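Local atomic coordinates of farnesyl diphosphate synthase (Rhodobacter capsulatus, PDB entry 3M0G), a protein that probably catalyses the magnesium-dependent condensation of isopentenyl diphosphate with allylic diphosphates, giving the prenyl chains of farnesyl or geranylgeranyl diphosphate. Residues 16-21 / 70-75; 23-28 / 32-37; 77-82 / 112-117; 85-90 / 151-156. All coordinates share one frame; numbering follows the deposited sequence.

Contact 1: residues 16-21 / 70-75; sequences TAMAAA and VEALHA. Unlike the reference sequence in segment 16-21: Thr-16 (reference Ala).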
loop_
_atom_site.group_PDB
_atom_site.type_symbol
_atom_site.label_atom_id
_atom_site.label_comp_id
_atom_site.label_asym_id
_atom_site.label_seq_id
_atom_site.Cartn_x
_atom_site.Cartn_y
_atom_site.Cartn_z
ATOM N N THR B 16 -7.124 10.787 18.578
ATOM C CA THR B 16 -7.571 9.752 19.490
ATOM C C THR B 16 -7.835 8.458 18.737
ATOM O O THR B 16 -7.375 7.390 19.142
ATOM C CB THR B 16 -8.878 10.184 20.240
ATOM O OG1 THR B 16 -8.703 11.485 20.800
ATOM C CG2 THR B 16 -9.229 9.202 21.352
ATOM N N ALA B 17 -8.578 8.572 17.639
ATOM C CA ALA B 17 -8.954 7.430 16.828
ATOM C C ALA B 17 -7.727 6.745 16.225
ATOM O O ALA B 17 -7.627 5.517 16.274
ATOM C CB ALA B 17 -9.927 7.852 15.737
HETATM N N MSE B 18 -6.799 7.539 15.685
HETATM C CA MSE B 18 -5.570 6.993 15.089
HETATM C C MSE B 18 -4.724 6.220 16.094
HETATM O O MSE B 18 -4.289 5.100 15.809
HETATM C CB MSE B 18 -4.728 8.083 14.439
HETATM C CG MSE B 18 -3.483 7.528 13.754
HETATM SE SE MSE B 18 -3.958 6.627 12.124
HETATM C CE MSE B 18 -4.155 8.198 10.970
ATOM N N ALA B 19 -4.490 6.826 17.258
ATOM C CA ALA B 19 -3.822 6.163 18.381
ATOM C C ALA B 19 -4.404 4.770 18.597
ATOM O O ALA B 19 -3.680 3.780 18.561
ATOM C CB ALA B 19 -3.972 6.995 19.660
ATOM N N ALA B 20 -5.717 4.711 18.812
ATOM C CA ALA B 20 -6.426 3.446 19.020
ATOM C C ALA B 20 -6.223 2.436 17.880
ATOM O O ALA B 20 -5.945 1.261 18.134
ATOM C CB ALA B 20 -7.936 3.708 19.275
ATOM N N ALA B 21 -6.352 2.901 16.635
ATOM C CA ALA B 21 -6.249 2.043 15.448
ATOM C C ALA B 21 -4.904 1.328 15.396
ATOM O O ALA B 21 -4.842 0.121 15.153
ATOM C CB ALA B 21 -6.464 2.855 14.175
ATOM N N VAL B 70 -6.847 8.181 4.944
ATOM C CA VAL B 70 -6.116 9.225 4.227
ATOM C C VAL B 70 -4.989 9.822 5.055
ATOM O O VAL B 70 -3.943 10.147 4.508
ATOM C CB VAL B 70 -7.034 10.327 3.533
ATOM C CG1 VAL B 70 -7.664 11.299 4.525
ATOM C CG2 VAL B 70 -6.274 11.089 2.466
ATOM N N GLU B 71 -5.198 9.951 6.366
ATOM C CA GLU B 71 -4.119 10.405 7.249
ATOM C C GLU B 71 -3.005 9.361 7.357
ATOM O O GLU B 71 -1.811 9.696 7.360
ATOM C CB GLU B 71 -4.668 10.766 8.621
ATOM C CG GLU B 71 -5.454 12.056 8.641
ATOM C CD GLU B 71 -4.592 13.277 8.305
ATOM O OE1 GLU B 71 -3.480 13.400 8.860
ATOM O OE2 GLU B 71 -5.041 14.110 7.486
ATOM N N ALA B 72 -3.400 8.091 7.431
ATOM C CA ALA B 72 -2.439 6.989 7.376
ATOM C C ALA B 72 -1.610 7.013 6.097
ATOM O O ALA B 72 -0.392 6.854 6.140
ATOM C CB ALA B 72 -3.150 5.648 7.525
ATOM N N LEU B 73 -2.277 7.192 4.952
ATOM C CA LEU B 73 -1.601 7.193 3.666
ATOM C C LEU B 73 -0.647 8.407 3.617
ATOM O O LEU B 73 0.496 8.290 3.163
ATOM C CB LEU B 73 -2.630 7.190 2.501
ATOM C CG LEU B 73 -2.289 6.702 1.069
ATOM C CD1 LEU B 73 -1.138 7.478 0.470
ATOM C CD2 LEU B 73 -1.995 5.177 0.995
ATOM N N HIS B 74 -1.111 9.555 4.095
ATOM C CA HIS B 74 -0.273 10.766 4.094
ATOM C C HIS B 74 0.956 10.552 4.964
ATOM O O HIS B 74 2.088 10.912 4.570
ATOM C CB HIS B 74 -1.063 11.977 4.580
ATOM C CG HIS B 74 -0.284 13.252 4.555
ATOM N ND1 HIS B 74 -0.107 14.041 5.673
ATOM C CD2 HIS B 74 0.356 13.882 3.548
ATOM C CE1 HIS B 74 0.612 15.101 5.351
ATOM N NE2 HIS B 74 0.917 15.023 4.069
ATOM N N ALA B 75 0.738 9.928 6.127
ATOM C CA ALA B 75 1.806 9.733 7.116
ATOM C C ALA B 75 2.918 8.891 6.525
ATOM O O ALA B 75 4.099 9.213 6.661
ATOM C CB ALA B 75 1.272 9.078 8.362
#
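In the all-helical isoprenoid synthase fold, Met-18 of the N-terminal helix 3-23 bridges to Glu-71 and Ala-72 on helix 60-81. The nearest CA atoms, those of Met-18 and Ala-72, stand 8.3 Å apart, and between these two segments the selenomethionine Met-18 is the residue of 16-21 that reaches across. Its CG lies anti to the backbone N (chi1 -177°), which sends the chain out from its helix; bends at both later torsions then turn the terminal methyl. CE meets Glu-71 CB at 3.5 Å, and the two side chains cross nearly at right angles. The same methyl of Met-18 sits 3.6 Å from Ala-72 N and 4.4 Å from Ala-72 CB, so it rests on backbone as well as side chain. Only the aliphatic root of Glu-71 serves here. Its carboxylate leads away, where OE1 makes a salt bridge to Arg-43 and OE2 accepts a hydrogen bond from Ala-46 N. Leu-68, a turn earlier on helix 60-81, also packs against Met-18. No hydrogen bond spans the two segments: the methyl end of Met-18 is one of the contacts, with Ala-17 on Met-64 and Leu-68, by which helix 3-23 packs on helix 60-81 in this all-helical prenyl synthase fold.

Contact 2: residues 23-28 / 32-37; sequences GRLPAG and DAMAYA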
loop_
_atom_site.group_PDB
_atom_site.type_symbol
_atom_site.label_atom_id
_atom_site.label_comp_id
_atom_site.label_asym_id
_atom_site.label_seq_id
_atom_site.Cartn_x
_atom_site.Cartn_y
_atom_site.Cartn_z
ATOM N N GLY B 23 -2.877 1.079 17.968
ATOM C CA GLY B 23 -2.711 0.421 19.265
ATOM C C GLY B 23 -2.984 -1.073 19.266
ATOM O O GLY B 23 -2.364 -1.814 20.029
ATOM N N ARG B 24 -3.899 -1.526 18.411
ATOM C CA ARG B 24 -4.255 -2.947 18.389
ATOM C C ARG B 24 -3.273 -3.815 17.595
ATOM O O ARG B 24 -3.325 -5.036 17.670
ATOM C CB ARG B 24 -5.717 -3.162 17.967
ATOM C CG ARG B 24 -6.111 -2.612 16.616
ATOM C CD ARG B 24 -7.609 -2.330 16.580
ATOM N NE ARG B 24 -7.897 -0.955 16.980
ATOM C CZ ARG B 24 -9.016 -0.297 16.680
ATOM N NH1 ARG B 24 -9.981 -0.888 15.982
ATOM N NH2 ARG B 24 -9.173 0.959 17.093
ATOM N N LEU B 25 -2.365 -3.176 16.858
ATOM C CA LEU B 25 -1.264 -3.878 16.192
ATOM C C LEU B 25 -0.288 -4.458 17.233
ATOM O O LEU B 25 -0.236 -3.964 18.357
ATOM C CB LEU B 25 -0.550 -2.922 15.230
ATOM C CG LEU B 25 -1.423 -2.201 14.173
ATOM C CD1 LEU B 25 -0.591 -1.207 13.362
ATOM C CD2 LEU B 25 -2.158 -3.169 13.243
ATOM N N PRO B 26 0.457 -5.530 16.881
ATOM C CA PRO B 26 1.382 -6.061 17.893
ATOM C C PRO B 26 2.456 -5.048 18.320
ATOM O O PRO B 26 2.862 -4.196 17.524
ATOM C CB PRO B 26 2.011 -7.290 17.215
ATOM C CG PRO B 26 1.557 -7.278 15.800
ATOM C CD PRO B 26 0.323 -6.430 15.724
ATOM N N ALA B 27 2.899 -5.155 19.572
ATOM C CA ALA B 27 3.909 -4.264 20.151
ATOM C C ALA B 27 5.243 -4.355 19.414
ATOM O O ALA B 27 5.530 -5.363 18.770
ATOM C CB ALA B 27 4.104 -4.586 21.640
ATOM N N GLY B 28 6.046 -3.300 19.513
ATOM C CA GLY B 28 7.391 -3.295 18.935
ATOM C C GLY B 28 7.807 -1.964 18.338
ATOM O O GLY B 28 7.016 -1.022 18.299
ATOM N N ASP B 32 5.555 1.488 17.355
ATOM C CA ASP B 32 5.962 2.798 17.894
ATOM C C ASP B 32 6.292 3.808 16.794
ATOM O O ASP B 32 5.897 4.977 16.871
ATOM C CB ASP B 32 7.179 2.653 18.809
ATOM C CG ASP B 32 6.966 1.636 19.906
ATOM O OD1 ASP B 32 5.809 1.469 20.355
ATOM O OD2 ASP B 32 7.957 1.003 20.313
ATOM N N ALA B 33 7.046 3.354 15.796
ATOM C CA ALA B 33 7.406 4.176 14.653
ATOM C C ALA B 33 6.168 4.644 13.889
ATOM O O ALA B 33 6.054 5.823 13.545
ATOM C CB ALA B 33 8.373 3.417 13.733
HETATM N N MSE B 34 5.242 3.718 13.643
HETATM C CA MSE B 34 3.986 4.038 12.949
HETATM C C MSE B 34 3.185 5.043 13.773
HETATM O O MSE B 34 2.727 6.064 13.259
HETATM C CB MSE B 34 3.139 2.777 12.731
HETATM C CG MSE B 34 3.820 1.702 11.897
HETATM SE SE MSE B 34 2.793 0.040 11.817
HETATM C CE MSE B 34 1.247 0.712 10.825
ATOM N N ALA B 35 3.026 4.741 15.060
ATOM C CA ALA B 35 2.289 5.602 15.985
ATOM C C ALA B 35 2.874 7.019 15.980
ATOM O O ALA B 35 2.136 8.015 15.910
ATOM C CB ALA B 35 2.304 5.004 17.398
ATOM N N TYR B 36 4.203 7.090 16.021
ATOM C CA TYR B 36 4.947 8.367 16.016
ATOM C C TYR B 36 4.695 9.144 14.716
ATOM O O TYR B 36 4.457 10.346 14.744
ATOM C CB TYR B 36 6.437 8.074 16.210
ATOM C CG TYR B 36 7.357 9.271 16.289
ATOM C CD1 TYR B 36 7.591 9.915 17.508
ATOM C CD2 TYR B 36 8.035 9.735 15.151
ATOM C CE1 TYR B 36 8.436 11.009 17.586
ATOM C CE2 TYR B 36 8.888 10.833 15.221
ATOM C CZ TYR B 36 9.083 11.458 16.440
ATOM O OH TYR B 36 9.927 12.532 16.521
ATOM N N ALA B 37 4.716 8.432 13.587
ATOM C CA ALA B 37 4.565 9.050 12.256
ATOM C C ALA B 37 3.164 9.582 12.030
ATOM O O ALA B 37 2.980 10.593 11.360
ATOM C CB ALA B 37 4.920 8.067 11.179
HETATM O O HOH W 1 5.064 -1.182 21.299
#
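One water is gripped by both Gly-28 and Asp-32: it accepts from Gly-28 N at 2.9 Å and donates to Asp-32 OD1 at 2.9 Å. Beside this bridge runs a direct bond, Asp-32 N to Gly-28 O at 3.1 Å, almost straight at the hydrogen (174°). The carboxylate is close to the same carbonyl, with Asp-32 OD2 only 3.0 Å from Gly-28 O; since both are acceptors this is a proximity to be tolerated rather than a bond. It follows from the side-chain torsion, which places CG beside the residue's own backbone N (chi1 -54°) and hence near the carbonyl which that N addresses. Gly-28 is the N-cap of helix 29-37, and the direct bond is the first i to i+4 bond of that helix, at the turn of an alpha-loop-alpha connection from helix 3-23. Gly-28 has a positive phi (143°), at which a CB would be jammed against the preceding carbonyl O. The carboxylate of Asp-32, in the first turn of helix 29-37, probably has a favourable electrostatic interaction with the helix N-terminal end. An alanine in place of Asp-32 has no carboxylate for the bridging water to donate to, and that water is likely to be less well held beside Gly-28 N. Deeper in, the contact turns apolar: Leu-25 CD1 touches Met-34 CE at 3.7 Å and the selenium (Met-34 SE) at 3.9 Å, the two side chains crossing near a right angle. Ala-146 of the second subunit packs on both Leu-25 and Met-34.

Contact 3: residues 77-82 / 112-117; sequences SLVHDD and DALQTL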
loop_
_atom_site.group_PDB
_atom_site.type_symbol
_atom_site.label_atom_id
_atom_site.label_comp_id
_atom_site.label_asym_id
_atom_site.label_seq_id
_atom_site.Cartn_x
_atom_site.Cartn_y
_atom_site.Cartn_z
ATOM N N SER B 77 3.725 8.502 3.416
ATOM C CA SER B 77 4.385 9.207 2.333
ATOM C C SER B 77 5.504 10.096 2.882
ATOM O O SER B 77 6.602 10.093 2.369
ATOM C CB SER B 77 3.369 10.018 1.512
ATOM O OG SER B 77 3.066 11.254 2.132
ATOM N N LEU B 78 5.205 10.816 3.955
ATOM C CA LEU B 78 6.185 11.610 4.689
ATOM C C LEU B 78 7.300 10.758 5.306
ATOM O O LEU B 78 8.475 11.129 5.266
ATOM C CB LEU B 78 5.455 12.396 5.782
ATOM C CG LEU B 78 4.322 13.316 5.290
ATOM C CD1 LEU B 78 3.542 13.747 6.510
ATOM C CD2 LEU B 78 4.828 14.506 4.463
ATOM N N VAL B 79 6.944 9.614 5.880
ATOM C CA VAL B 79 7.956 8.768 6.531
ATOM C C VAL B 79 9.062 8.448 5.508
ATOM O O VAL B 79 10.253 8.602 5.802
ATOM C CB VAL B 79 7.349 7.466 7.135
ATOM C CG1 VAL B 79 8.428 6.550 7.671
ATOM C CG2 VAL B 79 6.418 7.793 8.261
ATOM N N HIS B 80 8.654 8.051 4.302
ATOM C CA HIS B 80 9.620 7.751 3.244
ATOM C C HIS B 80 10.294 8.994 2.653
ATOM O O HIS B 80 11.474 8.957 2.317
ATOM C CB HIS B 80 8.957 6.917 2.127
ATOM C CG HIS B 80 8.629 5.512 2.529
ATOM N ND1 HIS B 80 7.968 4.634 1.694
ATOM C CD2 HIS B 80 8.883 4.825 3.673
ATOM C CE1 HIS B 80 7.821 3.472 2.311
ATOM N NE2 HIS B 80 8.364 3.561 3.513
ATOM N N ASP B 81 9.535 10.071 2.475
ATOM C CA ASP B 81 10.051 11.262 1.794
ATOM C C ASP B 81 11.167 11.929 2.562
ATOM O O ASP B 81 12.100 12.475 1.955
ATOM C CB ASP B 81 8.924 12.250 1.491
ATOM C CG ASP B 81 8.023 11.756 0.383
ATOM O OD1 ASP B 81 8.405 10.793 -0.325
ATOM O OD2 ASP B 81 6.929 12.317 0.237
ATOM N N ASP B 82 11.091 11.835 3.888
ATOM C CA ASP B 82 12.124 12.356 4.790
ATOM C C ASP B 82 13.426 11.575 4.735
ATOM O O ASP B 82 14.457 12.079 5.177
ATOM C CB ASP B 82 11.615 12.390 6.237
ATOM C CG ASP B 82 10.478 13.357 6.425
ATOM O OD1 ASP B 82 10.272 14.211 5.529
ATOM O OD2 ASP B 82 9.759 13.252 7.444
ATOM N N ASP B 112 5.724 1.372 4.927
ATOM C CA ASP B 112 5.111 0.242 4.231
ATOM C C ASP B 112 3.826 -0.200 4.954
ATOM O O ASP B 112 2.783 -0.418 4.320
ATOM C CB ASP B 112 6.085 -0.923 4.063
ATOM C CG ASP B 112 7.145 -0.675 2.989
ATOM O OD1 ASP B 112 7.063 0.290 2.178
ATOM O OD2 ASP B 112 8.087 -1.475 2.955
ATOM N N ALA B 113 3.884 -0.290 6.284
ATOM C CA ALA B 113 2.742 -0.778 7.056
ATOM C C ALA B 113 1.691 0.301 7.248
ATOM O O ALA B 113 0.508 0.010 7.473
ATOM C CB ALA B 113 3.211 -1.356 8.400
ATOM N N LEU B 114 2.102 1.570 7.164
ATOM C CA LEU B 114 1.122 2.623 7.239
ATOM C C LEU B 114 0.293 2.670 5.957
ATOM O O LEU B 114 -0.883 2.986 6.005
ATOM C CB LEU B 114 1.761 3.975 7.536
ATOM C CG LEU B 114 2.070 4.189 9.023
ATOM C CD1 LEU B 114 3.119 5.293 9.143
ATOM C CD2 LEU B 114 0.800 4.541 9.791
ATOM N N GLN B 115 0.904 2.336 4.818
ATOM C CA GLN B 115 0.124 2.266 3.557
ATOM C C GLN B 115 -0.843 1.083 3.579
ATOM O O GLN B 115 -1.993 1.195 3.117
ATOM C CB GLN B 115 1.022 2.212 2.311
ATOM C CG GLN B 115 0.194 1.819 1.062
ATOM C CD GLN B 115 0.913 1.960 -0.263
ATOM O OE1 GLN B 115 0.268 1.951 -1.327
ATOM N NE2 GLN B 115 2.231 2.093 -0.218
ATOM N N THR B 116 -0.386 -0.029 4.150
ATOM C CA THR B 116 -1.220 -1.210 4.350
ATOM C C THR B 116 -2.354 -0.906 5.325
ATOM O O THR B 116 -3.488 -1.324 5.117
ATOM C CB THR B 116 -0.391 -2.417 4.909
ATOM O OG1 THR B 116 0.758 -2.636 4.089
ATOM C CG2 THR B 116 -1.236 -3.676 4.887
ATOM N N LEU B 117 -2.041 -0.178 6.394
ATOM C CA LEU B 117 -3.067 0.242 7.352
ATOM C C LEU B 117 -4.168 1.089 6.703
ATOM O O LEU B 117 -5.372 0.874 6.997
ATOM C CB LEU B 117 -2.445 0.995 8.553
ATOM C CG LEU B 117 -3.367 1.273 9.754
ATOM C CD1 LEU B 117 -3.849 -0.038 10.400
ATOM C CD2 LEU B 117 -2.626 2.095 10.802
#
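His-80 and Asp-112 carry most of this buried contact between helices 60-81 and 104-121 of the isoprenoid synthase fold, at the dimer interface. His-80 directly precedes Asp-81 and Asp-82, the first aspartates of the first aspartate-rich motif. With the nearest CA atoms, those of His-80 and Asp-112, 8.8 Å apart, the imidazole bridges much of the distance. Its CE1 corner points at the carboxylate, His-80 CE1 being 3.3 Å from Asp-112 OD1. That oxygen lies in the plane of the ring, at its edge, while the carboxylate itself is turned 88° from the imidazole. This is a carbon-to-oxygen contact, not a nitrogen hydrogen bond, and His-80 NE2 is farther from Asp-112 OD1, at 3.8 Å. The ring nitrogens are engaged elsewhere: NE2 bonds to Val-108 O of the same chain and ND1 to Asp-112 OD2 of the second subunit. Two such bonds fix the rotation of the ring, and by the reciprocal bond Asp-112 OD2 is held by His-80 of that other subunit. Each aspartate therefore sits between two histidines, one edge-on from its own chain and one bonded across the dimer. A separate apolar patch lies alongside, with Ala-37 of helix 29-37 packed on both of its members. Here Leu-114, whose CG stands beside its backbone N (chi1 -81°), brings CD1 to 4.2 Å from Val-79 CG2.

Contact 4: residues 85-90 / 151-156; sequences CMDNDD and YGQALD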
loop_
_atom_site.group_PDB
_atom_site.type_symbol
_atom_site.label_atom_id
_atom_site.label_comp_id
_atom_site.label_asym_id
_atom_site.label_seq_id
_atom_site.Cartn_x
_atom_site.Cartn_y
_atom_site.Cartn_z
ATOM N N CYS B 85 17.906 9.271 1.062
ATOM C CA CYS B 85 17.946 9.134 -0.399
ATOM C C CYS B 85 16.822 9.911 -1.077
ATOM O O CYS B 85 16.794 10.033 -2.290
ATOM C CB CYS B 85 17.900 7.657 -0.810
ATOM S SG CYS B 85 16.349 6.866 -0.402
HETATM N N MSE B 86 15.890 10.428 -0.281
HETATM C CA MSE B 86 14.796 11.222 -0.796
HETATM C C MSE B 86 15.053 12.686 -0.431
HETATM O O MSE B 86 16.015 13.286 -0.917
HETATM C CB MSE B 86 13.464 10.707 -0.228
HETATM C CG MSE B 86 13.127 9.253 -0.618
HETATM SE SE MSE B 86 12.089 9.182 -2.290
HETATM C CE MSE B 86 10.559 10.049 -1.626
ATOM N N ASP B 87 14.222 13.249 0.440
ATOM C CA ASP B 87 14.364 14.641 0.857
ATOM C C ASP B 87 15.384 14.867 1.963
ATOM O O ASP B 87 15.834 16.001 2.150
ATOM C CB ASP B 87 13.015 15.223 1.288
ATOM C CG ASP B 87 11.985 15.196 0.184
ATOM O OD1 ASP B 87 12.328 14.897 -0.992
ATOM O OD2 ASP B 87 10.823 15.472 0.503
ATOM N N ASN B 88 15.736 13.805 2.689
ATOM C CA ASN B 88 16.820 13.851 3.678
ATOM C C ASN B 88 16.569 14.912 4.774
ATOM O O ASN B 88 17.395 15.798 5.004
ATOM C CB ASN B 88 18.183 14.036 2.949
ATOM C CG ASN B 88 19.399 13.803 3.847
ATOM O OD1 ASN B 88 20.509 14.227 3.511
ATOM N ND2 ASN B 88 19.201 13.148 4.978
ATOM N N ASP B 89 15.416 14.808 5.439
ATOM C CA ASP B 89 15.023 15.740 6.506
ATOM C C ASP B 89 15.292 15.128 7.883
ATOM O O ASP B 89 14.866 14.007 8.155
ATOM C CB ASP B 89 13.536 16.113 6.380
ATOM C CG ASP B 89 13.178 16.653 4.993
ATOM O OD1 ASP B 89 13.887 17.549 4.508
ATOM O OD2 ASP B 89 12.185 16.189 4.386
ATOM N N ASP B 90 16.009 15.855 8.736
ATOM C CA ASP B 90 16.316 15.394 10.093
ATOM C C ASP B 90 15.122 15.671 10.988
ATOM O O ASP B 90 14.871 14.947 11.957
ATOM C CB ASP B 90 17.545 16.122 10.660
ATOM C CG ASP B 90 18.843 15.744 9.962
ATOM O OD1 ASP B 90 18.888 14.720 9.247
ATOM O OD2 ASP B 90 19.837 16.484 10.149
ATOM N N TYR B 151 3.870 8.775 -8.399
ATOM C CA TYR B 151 4.306 9.321 -9.691
ATOM C C TYR B 151 4.812 10.764 -9.529
ATOM O O TYR B 151 5.870 11.098 -10.018
ATOM C CB TYR B 151 3.182 9.204 -10.721
ATOM C CG TYR B 151 3.425 9.806 -12.111
ATOM C CD1 TYR B 151 4.524 9.427 -12.902
ATOM C CD2 TYR B 151 2.509 10.720 -12.654
ATOM C CE1 TYR B 151 4.698 9.964 -14.187
ATOM C CE2 TYR B 151 2.679 11.254 -13.918
ATOM C CZ TYR B 151 3.775 10.881 -14.675
ATOM O OH TYR B 151 3.917 11.430 -15.923
ATOM N N GLY B 152 4.084 11.612 -8.818
ATOM C CA GLY B 152 4.536 12.996 -8.657
ATOM C C GLY B 152 5.728 13.114 -7.726
ATOM O O GLY B 152 6.501 14.075 -7.840
ATOM N N GLN B 153 5.925 12.133 -6.837
ATOM C CA GLN B 153 7.122 12.133 -5.972
ATOM C C GLN B 153 8.326 11.814 -6.826
ATOM O O GLN B 153 9.367 12.412 -6.669
ATOM C CB GLN B 153 7.064 11.091 -4.850
ATOM C CG GLN B 153 8.161 11.302 -3.786
ATOM C CD GLN B 153 8.194 12.733 -3.201
ATOM O OE1 GLN B 153 9.175 13.465 -3.364
ATOM N NE2 GLN B 153 7.117 13.122 -2.517
ATOM N N ALA B 154 8.145 10.856 -7.716
ATOM C CA ALA B 154 9.189 10.452 -8.656
ATOM C C ALA B 154 9.562 11.582 -9.611
ATOM O O ALA B 154 10.745 11.750 -9.965
ATOM C CB ALA B 154 8.721 9.245 -9.429
ATOM N N LEU B 155 8.564 12.307 -10.099
ATOM C CA LEU B 155 8.836 13.496 -10.906
ATOM C C LEU B 155 9.612 14.556 -10.115
ATOM O O LEU B 155 10.511 15.216 -10.658
ATOM C CB LEU B 155 7.543 14.087 -11.480
ATOM C CG LEU B 155 6.843 13.267 -12.571
ATOM C CD1 LEU B 155 5.412 13.750 -12.711
ATOM C CD2 LEU B 155 7.564 13.285 -13.912
ATOM N N ASP B 156 9.273 14.699 -8.835
ATOM C CA ASP B 156 9.874 15.709 -7.965
ATOM C C ASP B 156 11.290 15.360 -7.530
ATOM O O ASP B 156 12.122 16.250 -7.393
ATOM C CB ASP B 156 8.996 15.988 -6.747
ATOM C CG ASP B 156 9.214 17.390 -6.173
ATOM O OD1 ASP B 156 9.972 18.193 -6.780
ATOM O OD2 ASP B 156 8.613 17.697 -5.118
#
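Met-86 and Gln-153 form the closer part of this contact, at the first aspartate-rich motif of the prenyl synthase family, a DDxxxxD sequence whose last aspartate is Asp-87. In relatives this motif binds the magnesium-diphosphate of the allylic substrate, and it probably does so here. The terminal methyl of Met-86 is modelled on the aliphatic part of the glutamine, CE being 3.5 Å from Gln-153 CG and 3.9 Å from Gln-153 CD. Its exact placement is doubtful, because the same methyl also crowds Asp-81 OD1. Bends at chi2 and chi3 fold the selenomethionine so that its end, rather than its root, reaches the helix. Gln-153 comes to meet it with CG anti to the backbone N (chi1 -168°). With an alanine in place of Gln-153, the end of Met-86 would probably be left without its support on this side of helix 149-159, opening a gap there. Matters are looser at Asp-87, which is partly exposed and at the edge of the contact: its OD1 stands 4.2 Å from Gln-153 OE1, with carboxylate and amide planes 64° apart, and no hydrogen bond joins the segments. Asp-156 OD2, 6.2 Å from Asp-87 OD1, adds a second carboxylate to this side, though Asp-156 OD1 is paired with Lys-240 in a salt bridge. The loop leaves helix 60-81 and leads into strand 91-92, while Gln-153 on helix 149-159 also touches Lys-178 of helix 168-194 and Leu-109 of the second subunit.

Overall arrangement
From the N terminus, helix 3-23 leads into the turn of contact 2, which closes a short loop onto helix 29-37. That loop is nested inside the larger one closed by contact 1, where helix 3-23 meets helix 60-81. Ala-75 and Ala-37 touch between them. Contact 3 opens just after contact 1 closes and ties the end of helix 60-81 to helix 104-121; helix 29-37 packs on this pair through Met-34 and Ala-37. Contact 4 joins the loop after helix 60-81 to helix 149-159 and crosses contact 3, since 85-90 falls between 77-82 and 112-117. Probable backbone hydrogen bonds, Asp-81 to Asp-87 and Asp-82 to Asp-89, join them. Contacts 2, 3 and 4 also touch the second subunit.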